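Local coordinates for protein 336aa long hypothetical dTDP-glucose 4,6-dehydratase (Pyrococcus horikoshii, PDB 2HUN) that probably dehydrates dTDP-glucose to its 4-keto-6-deoxy sugar, as a dTDP-glucose 4,6-dehydratase using NAD(+) bound in a Rossmann fold, at residues Asp36-Gly39 with Tyr40-Pro44; Glu96-Leu99 with His100-Ile104; Trp316-Lys319 with Pro320-Glu324. All coordinates share one frame; numbering follows the deposited sequence.

Contact 1: Asp36-Gly39 with Tyr40-Pro44; sequences DKLG and YGSNP. With NAD (nicotinamide-adenine-dinucleotide), chain C.
Ser42 bends back onto Gly39 and holds its carbonyl oxygen twice, closing a type II beta turn that runs from Gly39 to Ser42. Ser42 N bonds to Gly39 O at 3.0 Å, tilted from the carbonyl plane. Ser42 OG donates to the same Gly39 O at 2.7 Å, this time in the carbonyl plane and on a lone pair. The hydroxyl gets there because OG stands between its own backbone N and carbonyl carbon (chi1 66°), a rotamer that turns the short hydroxyl back to the Gly39 carbonyl. Gly41, with its positive phi (93°), suits the turn because a side chain there would run into the preceding carbonyl oxygen and NAD O1A. Gly39 N donates to NAD O2B at 3.0 Å. Leu38 brackets the turn: its CD2 reaches Pro44 CG at 4.3 Å, while its amide N is taken by Asp36 OD1 at 2.8 Å in an Asx turn that uses the anti lone pair. That OD1 also accepts from NAD O2B, and OD2 accepts from NAD O3B in a very short bond. Replacing Asp36 with an alanine would probably leave both ribose hydroxyls without their carboxylate acceptor and the Leu38 amide without its Asx partner. Beside them, the extended Lys37 chain lies over one adenine face. Asp36 closes strand 31-36, where a ribose-binding acidic residue is expected in an NAD-type Rossmann fold; its OD2 also meets Met12 N of the glycine-rich loop, and Leu38 rests on Phe58 and Lys60 of the neighbouring strand 56-60.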
# COMPACT_ATOMS: atom_id res chain seq x y z
N ASP A 36 0.84 8.94 22.23
CA ASP A 36 1.92 8.00 22.03
C ASP A 36 1.64 6.86 22.96
O ASP A 36 1.22 7.03 24.10
CB ASP A 36 3.27 8.65 22.37
CG ASP A 36 4.45 7.91 21.75
OD1 ASP A 36 4.73 6.77 22.14
OD2 ASP A 36 5.10 8.50 20.85
N LYS A 37 1.91 5.68 22.45
CA LYS A 37 1.67 4.45 23.13
C LYS A 37 2.82 4.07 24.09
O LYS A 37 2.69 3.17 24.93
CB LYS A 37 1.45 3.43 22.02
CG LYS A 37 2.69 2.97 21.23
CD LYS A 37 2.36 1.77 20.31
CE LYS A 37 3.62 1.01 19.87
NZ LYS A 37 3.36 -0.12 18.93
N LEU A 38 3.93 4.79 23.96
CA LEU A 38 5.13 4.58 24.76
C LEU A 38 5.72 3.20 24.53
O LEU A 38 5.98 2.45 25.47
CB LEU A 38 4.85 4.79 26.26
CG LEU A 38 4.40 6.19 26.69
CD1 LEU A 38 4.38 6.28 28.22
CD2 LEU A 38 5.35 7.25 26.11
N GLY A 39 5.92 2.87 23.26
CA GLY A 39 6.50 1.58 22.92
C GLY A 39 7.91 1.76 22.39
O GLY A 39 8.61 2.71 22.75
N TYR A 40 8.33 0.86 21.52
CA TYR A 40 9.67 0.92 20.93
C TYR A 40 10.00 2.31 20.37
O TYR A 40 9.25 2.86 19.55
CB TYR A 40 9.79 -0.12 19.80
CG TYR A 40 11.10 -0.05 19.06
CD1 TYR A 40 12.26 -0.59 19.61
CD2 TYR A 40 11.20 0.63 17.84
CE1 TYR A 40 13.49 -0.46 18.96
CE2 TYR A 40 12.42 0.76 17.19
CZ TYR A 40 13.56 0.22 17.75
OH TYR A 40 14.77 0.36 17.10
N GLY A 41 11.12 2.87 20.81
CA GLY A 41 11.55 4.17 20.34
C GLY A 41 11.10 5.36 21.16
O GLY A 41 11.70 6.43 21.06
N SER A 42 10.07 5.19 21.98
CA SER A 42 9.58 6.29 22.80
C SER A 42 10.51 6.61 23.96
O SER A 42 11.20 5.74 24.49
CB SER A 42 8.18 5.96 23.35
OG SER A 42 8.22 4.88 24.27
N ASN A 43 10.52 7.88 24.36
CA ASN A 43 11.35 8.31 25.47
C ASN A 43 10.75 9.57 26.09
O ASN A 43 10.93 10.68 25.57
CB ASN A 43 12.78 8.59 24.99
CG ASN A 43 13.75 8.75 26.14
OD1 ASN A 43 13.36 8.79 27.31
ND2 ASN A 43 15.04 8.83 25.82
N PRO A 44 10.01 9.42 27.20
CA PRO A 44 9.37 10.53 27.92
C PRO A 44 10.35 11.67 28.21
O PRO A 44 9.95 12.83 28.33
CB PRO A 44 8.87 9.87 29.20
CG PRO A 44 8.55 8.48 28.75
CD PRO A 44 9.74 8.14 27.88
PA NAD C . 10.61 6.35 16.73
O1A NAD C . 10.70 4.88 16.73
O2A NAD C . 11.67 7.15 17.40
O5B NAD C . 9.22 6.73 17.42
C5B NAD C . 7.95 6.22 16.99
C4B NAD C . 6.95 6.76 18.03
O4B NAD C . 5.61 6.36 17.69
C3B NAD C . 7.25 6.19 19.44
O3B NAD C . 7.21 7.24 20.43
C2B NAD C . 6.18 5.09 19.61
O2B NAD C . 5.81 4.77 20.95
C1B NAD C . 5.03 5.65 18.78
N9A NAD C . 4.12 4.62 18.24
C8A NAD C . 4.42 3.54 17.50
N7A NAD C . 3.31 2.86 17.22
C5A NAD C . 2.28 3.50 17.77
C6A NAD C . 0.88 3.28 17.82
N6A NAD C . 0.28 2.25 17.25
N1A NAD C . 0.10 4.23 18.54
C2A NAD C . 0.72 5.32 19.16
N3A NAD C . 2.04 5.53 19.11
C4A NAD C . 2.80 4.63 18.42
O3 NAD C . 10.72 6.74 15.19
PN NAD C . 10.78 8.08 14.35
O1N NAD C . 12.09 7.95 13.65
O2N NAD C . 10.64 9.28 15.20
O5D NAD C . 9.65 7.89 13.21
C5D NAD C . 8.56 8.81 13.00
C4D NAD C . 7.97 8.56 11.59
O4D NAD C . 8.87 9.01 10.57
C3D NAD C . 7.65 7.08 11.34
O3D NAD C . 6.36 6.99 10.69
C2D NAD C . 8.81 6.62 10.40
O2D NAD C . 8.36 5.57 9.55
C1D NAD C . 9.13 7.91 9.67
N1N NAD C . 10.52 8.02 9.18
C2N NAD C . 11.65 8.13 10.07
C3N NAD C . 12.94 8.25 9.52
C7N NAD C . 14.19 8.38 10.41
O7N NAD C . 15.27 8.65 9.88
N7N NAD C . 14.08 8.21 11.73
C4N NAD C . 13.12 8.25 8.11
C5N NAD C . 12.00 8.14 7.26
C6N NAD C . 10.70 8.03 7.77

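Contact 2: Glu96-Leu99 with His100-Ile104; sequences EIFL and HSNVI. With NAD (nicotinamide-adenine-dinucleotide), chain C.
His100 follows Glu96 by one helical turn, and His100 N donates to Glu96 O at 3.0 Å in a nearly straight bond (169°). Its imidazole leads away from Glu96-Leu99, and NE2 is hydrogen-bonded to Asp62, itself an NAD-binding residue, so this histidine is a second-shell support. Ser101 N bonds to Ile97 O, and the Ser101 side chain serves the cofactor: OG accepts from the adenine amino group, NAD N6A, at 3.0 Å. With OG anti to the carbonyl carbon (chi1 -69°), the hydroxyl faces the adenine and also meets a water whose own bond, at 2.9 Å, goes to Ile97 O. A small residue with a hydroxyl fits between helix and base. Asn102 N reaches Phe98 O at 2.8 Å, and Asn102 ND2 lies at the edge of the Phe98 ring, 3.8 Å from CD2, with amide and ring planes 80° apart. The amide is fixed at both ends, ND2 by Thr154 and OD1 by Glu85 N, which satisfies a buried polar group. Val103 sets CB against Leu99 CD1 at 3.9 Å, while its N makes only a weak bond to Leu99 O. Ile104 N takes that same Leu99 O at 2.8 Å, a five-residue spacing that makes a wider pi-type turn. Val103 and Ile104 also meet their own counterparts on the second subunit, and Leu99 meets Tyr107 of that subunit. Such pairing of long helices across a dimer, one flank on the partner and the other toward the coenzyme, is characteristic of extended short-chain dehydrogenase/reductases.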
# COMPACT_ATOMS: atom_id res chain seq x y z
N GLU A 96 3.35 -8.77 12.42
CA GLU A 96 2.07 -8.42 13.01
C GLU A 96 2.12 -7.05 13.65
O GLU A 96 1.24 -6.22 13.46
CB GLU A 96 1.65 -9.44 14.07
CG GLU A 96 1.78 -10.88 13.63
CD GLU A 96 3.10 -11.49 14.05
OE1 GLU A 96 4.16 -11.04 13.57
OE2 GLU A 96 3.07 -12.44 14.87
N ILE A 97 3.18 -6.82 14.41
CA ILE A 97 3.38 -5.56 15.09
C ILE A 97 3.30 -4.39 14.11
O ILE A 97 2.74 -3.34 14.41
CB ILE A 97 4.76 -5.55 15.80
CG1 ILE A 97 4.80 -6.65 16.86
CG2 ILE A 97 5.02 -4.20 16.44
CD1 ILE A 97 6.13 -6.77 17.59
N PHE A 98 3.85 -4.58 12.91
CA PHE A 98 3.85 -3.51 11.93
C PHE A 98 2.52 -3.32 11.21
O PHE A 98 2.12 -2.18 10.94
CB PHE A 98 5.02 -3.73 10.97
CG PHE A 98 6.35 -3.70 11.67
CD1 PHE A 98 6.70 -4.71 12.57
CD2 PHE A 98 7.22 -2.64 11.50
CE1 PHE A 98 7.89 -4.65 13.29
CE2 PHE A 98 8.41 -2.57 12.22
CZ PHE A 98 8.75 -3.58 13.11
N LEU A 99 1.83 -4.42 10.92
CA LEU A 99 0.52 -4.34 10.27
C LEU A 99 -0.41 -3.55 11.19
O LEU A 99 -1.15 -2.66 10.74
CB LEU A 99 -0.06 -5.74 10.06
CG LEU A 99 -1.49 -5.80 9.49
CD1 LEU A 99 -1.46 -5.49 8.00
CD2 LEU A 99 -2.08 -7.18 9.74
N HIS A 100 -0.36 -3.87 12.48
CA HIS A 100 -1.21 -3.21 13.46
C HIS A 100 -0.98 -1.71 13.63
O HIS A 100 -1.91 -0.92 13.49
CB HIS A 100 -1.05 -3.87 14.83
CG HIS A 100 -1.85 -3.20 15.90
ND1 HIS A 100 -3.21 -3.36 16.02
CD2 HIS A 100 -1.48 -2.34 16.88
CE1 HIS A 100 -3.65 -2.64 17.04
NE2 HIS A 100 -2.62 -2.00 17.57
N SER A 101 0.25 -1.33 13.95
CA SER A 101 0.55 0.09 14.15
C SER A 101 0.60 0.90 12.86
O SER A 101 0.07 2.02 12.80
CB SER A 101 1.88 0.25 14.90
OG SER A 101 1.79 -0.19 16.25
N ASN A 102 1.22 0.36 11.82
CA ASN A 102 1.35 1.10 10.56
C ASN A 102 0.10 1.09 9.70
O ASN A 102 -0.36 2.14 9.26
CB ASN A 102 2.55 0.57 9.76
CG ASN A 102 3.85 0.68 10.54
OD1 ASN A 102 3.93 1.40 11.54
ND2 ASN A 102 4.88 -0.02 10.09
N VAL A 103 -0.46 -0.09 9.44
CA VAL A 103 -1.66 -0.19 8.62
C VAL A 103 -2.95 0.05 9.40
O VAL A 103 -3.69 0.98 9.08
CB VAL A 103 -1.75 -1.56 7.92
CG1 VAL A 103 -3.05 -1.63 7.12
CG2 VAL A 103 -0.55 -1.75 6.98
N ILE A 104 -3.23 -0.78 10.41
CA ILE A 104 -4.46 -0.60 11.18
C ILE A 104 -4.49 0.77 11.86
O ILE A 104 -5.51 1.44 11.88
CB ILE A 104 -4.62 -1.70 12.27
CG1 ILE A 104 -4.57 -3.09 11.62
CG2 ILE A 104 -5.95 -1.52 13.01
CD1 ILE A 104 -5.61 -3.31 10.55
PA NAD C . 10.61 6.35 16.73
O1A NAD C . 10.70 4.88 16.73
O2A NAD C . 11.67 7.15 17.40
O5B NAD C . 9.22 6.73 17.42
C5B NAD C . 7.95 6.22 16.99
C4B NAD C . 6.95 6.76 18.03
O4B NAD C . 5.61 6.36 17.69
C3B NAD C . 7.25 6.19 19.44
O3B NAD C . 7.21 7.24 20.43
C2B NAD C . 6.18 5.09 19.61
O2B NAD C . 5.81 4.77 20.95
C1B NAD C . 5.03 5.65 18.78
N9A NAD C . 4.12 4.62 18.24
C8A NAD C . 4.42 3.54 17.50
N7A NAD C . 3.31 2.86 17.22
C5A NAD C . 2.28 3.50 17.77
C6A NAD C . 0.88 3.28 17.82
N6A NAD C . 0.28 2.25 17.25
N1A NAD C . 0.10 4.23 18.54
C2A NAD C . 0.72 5.32 19.16
N3A NAD C . 2.04 5.53 19.11
C4A NAD C . 2.80 4.63 18.42
O3 NAD C . 10.72 6.74 15.19
PN NAD C . 10.78 8.08 14.35
O1N NAD C . 12.09 7.95 13.65
O2N NAD C . 10.64 9.28 15.20
O5D NAD C . 9.65 7.89 13.21
C5D NAD C . 8.56 8.81 13.00
C4D NAD C . 7.97 8.56 11.59
O4D NAD C . 8.87 9.01 10.57
C3D NAD C . 7.65 7.08 11.34
O3D NAD C . 6.36 6.99 10.69
C2D NAD C . 8.81 6.62 10.40
O2D NAD C . 8.36 5.57 9.55
C1D NAD C . 9.13 7.91 9.67
N1N NAD C . 10.52 8.02 9.18
C2N NAD C . 11.65 8.13 10.07
C3N NAD C . 12.94 8.25 9.52
C7N NAD C . 14.19 8.38 10.41
O7N NAD C . 15.27 8.65 9.88
N7N NAD C . 14.08 8.21 11.73
C4N NAD C . 13.12 8.25 8.11
C5N NAD C . 12.00 8.14 7.26
C6N NAD C . 10.70 8.03 7.77
O HOH W 1 2.13 -2.73 17.14

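Contact 3: Trp316-Lys319 with Pro320-Glu324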
# COMPACT_ATOMS: atom_id res chain seq x y z
N TRP A 316 23.13 13.30 29.87
CA TRP A 316 22.05 12.85 30.76
C TRP A 316 20.99 12.08 29.98
O TRP A 316 20.39 11.13 30.51
CB TRP A 316 21.39 14.05 31.44
CG TRP A 316 20.55 14.89 30.53
CD1 TRP A 316 20.97 15.93 29.75
CD2 TRP A 316 19.15 14.74 30.28
NE1 TRP A 316 19.90 16.44 29.03
CE2 TRP A 316 18.78 15.73 29.34
CE3 TRP A 316 18.17 13.86 30.76
CZ2 TRP A 316 17.46 15.86 28.87
CZ3 TRP A 316 16.86 13.99 30.29
CH2 TRP A 316 16.52 14.98 29.36
N TRP A 317 20.77 12.48 28.73
CA TRP A 317 19.75 11.85 27.89
C TRP A 317 20.15 10.49 27.28
O TRP A 317 19.42 9.51 27.45
CB TRP A 317 19.33 12.81 26.76
CG TRP A 317 18.19 12.30 25.93
CD1 TRP A 317 16.85 12.43 26.19
CD2 TRP A 317 18.28 11.51 24.74
NE1 TRP A 317 16.11 11.76 25.24
CE2 TRP A 317 16.96 11.19 24.34
CE3 TRP A 317 19.36 11.03 23.97
CZ2 TRP A 317 16.69 10.42 23.20
CZ3 TRP A 317 19.09 10.26 22.85
CH2 TRP A 317 17.76 9.96 22.47
N TRP A 318 21.29 10.43 26.59
CA TRP A 318 21.71 9.19 25.94
C TRP A 318 22.36 8.13 26.82
O TRP A 318 22.29 6.93 26.53
CB TRP A 318 22.66 9.49 24.77
CG TRP A 318 23.89 10.30 25.11
CD1 TRP A 318 24.06 11.65 24.94
CD2 TRP A 318 25.17 9.80 25.56
NE1 TRP A 318 25.34 12.03 25.23
CE2 TRP A 318 26.05 10.92 25.61
CE3 TRP A 318 25.65 8.54 25.91
CZ2 TRP A 318 27.38 10.79 26.01
CZ3 TRP A 318 26.97 8.41 26.30
CH2 TRP A 318 27.83 9.53 26.35
N LYS A 319 23.00 8.58 27.88
CA LYS A 319 23.69 7.72 28.82
C LYS A 319 22.83 6.54 29.31
O LYS A 319 23.25 5.40 29.27
CB LYS A 319 24.17 8.58 29.98
CG LYS A 319 25.05 7.85 30.95
CD LYS A 319 26.14 7.12 30.20
CE LYS A 319 27.08 6.47 31.20
NZ LYS A 319 27.64 5.21 30.64
N PRO A 320 21.61 6.81 29.80
CA PRO A 320 20.73 5.73 30.28
C PRO A 320 20.37 4.76 29.16
O PRO A 320 20.01 3.61 29.41
CB PRO A 320 19.50 6.48 30.78
CG PRO A 320 20.02 7.83 31.13
CD PRO A 320 20.99 8.13 30.03
N LEU A 321 20.47 5.23 27.92
CA LEU A 321 20.11 4.41 26.77
C LEU A 321 21.20 3.51 26.20
O LEU A 321 20.89 2.51 25.54
CB LEU A 321 19.54 5.30 25.66
CG LEU A 321 18.35 6.18 26.05
CD1 LEU A 321 17.93 7.03 24.86
CD2 LEU A 321 17.20 5.30 26.53
N VAL A 322 22.46 3.85 26.43
CA VAL A 322 23.55 3.03 25.90
C VAL A 322 23.71 1.75 26.72
O VAL A 322 23.49 1.74 27.93
CB VAL A 322 24.88 3.81 25.87
CG1 VAL A 322 24.79 4.95 24.87
CG2 VAL A 322 25.21 4.35 27.26
N ASP A 323 24.10 0.67 26.05
CA ASP A 323 24.23 -0.65 26.72
C ASP A 323 25.69 -1.11 26.90
O ASP A 323 26.36 -0.77 27.86
CB ASP A 323 23.39 -1.71 25.98
CG ASP A 323 23.56 -1.61 24.47
OD1 ASP A 323 24.57 -1.07 24.05
OD2 ASP A 323 22.72 -2.15 23.74
N GLU A 324 26.15 -1.95 25.95
CA GLU A 324 27.50 -2.50 26.09
C GLU A 324 28.06 -2.84 24.71
O GLU A 324 29.26 -2.78 24.45
CB GLU A 324 27.42 -3.77 26.94
CG GLU A 324 28.80 -4.35 27.24
CD GLU A 324 29.16 -4.02 28.67
OE1 GLU A 324 28.64 -4.66 29.57
OE2 GLU A 324 29.97 -3.11 28.87
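Trp318 O receives Leu321 N at 2.9 Å, from above the carbonyl plane and not on a lone pair, and takes a weak bond from Val322 N, which is also weakly shared with Lys319 O, as the chain turns from the helical residues into the loop that follows. Pro320 has no N-H to offer Trp316 O four residues back; instead its CD lies 3.1 Å from Trp316 O, and the regular bonding pattern is broken there. The side chains then pair at a spacing of four. Leu321 CD1 sits over one face of Trp317, 3.9 Å from the centroid of the six-membered ring and only 15° off its normal, a CH-pi contact that a branched aliphatic residue makes well. Having CG anti to the backbone N (chi1 -174°) lets the far end of the indole swing back to Leu321 although its CB points away. The other branch of the pattern is edge-on: Val322 CG1 approaches Trp318 CE3 at 3.8 Å, near the plane of that ring. Lys319 contributes its aliphatic part, with CD 4.1 Å from Val322 CG2. Both buried indoles have their N-H groups engaged, Trp317 NE1 with Asn46 and Trp318 NE1 with Tyr311 O, and Trp317 also meets Tyr185 and Trp310 edge-to-face. Trp318 and Val322 both rest on Ile197 of helix 191-200. The cohesion here is thus mainly apolar and aromatic: the backbone bonds at the turn are bent or weak, whereas the indoles combine broad dispersive surfaces with one fixed polar N-H each.

Contacts 1 and 2 hold different parts of the adenosine half of the same NAD, the loop at 36-44 at the ribose and over the base, the helix at 96-104 at the adenine amino group. Their centres are 16 Å apart, yet they join directly through a probable hydrogen bond of 3.1 Å between Lys37 NZ and Ser101 OG. Contact 3, also 16 Å from contact 1 between centres, meets it by packing alone: Asn43 ND2 lies 3.2 Å from Trp317 NE1, without a hydrogen bond, and 3.5 Å from Leu321 CD1. Contacts 2 and 3 stay about 18 Å apart at their nearest atoms. The Trp317 side chain lies about 8 Å from the NAD, so contact 3 packs against the cofactor-binding loop without touching the cofactor.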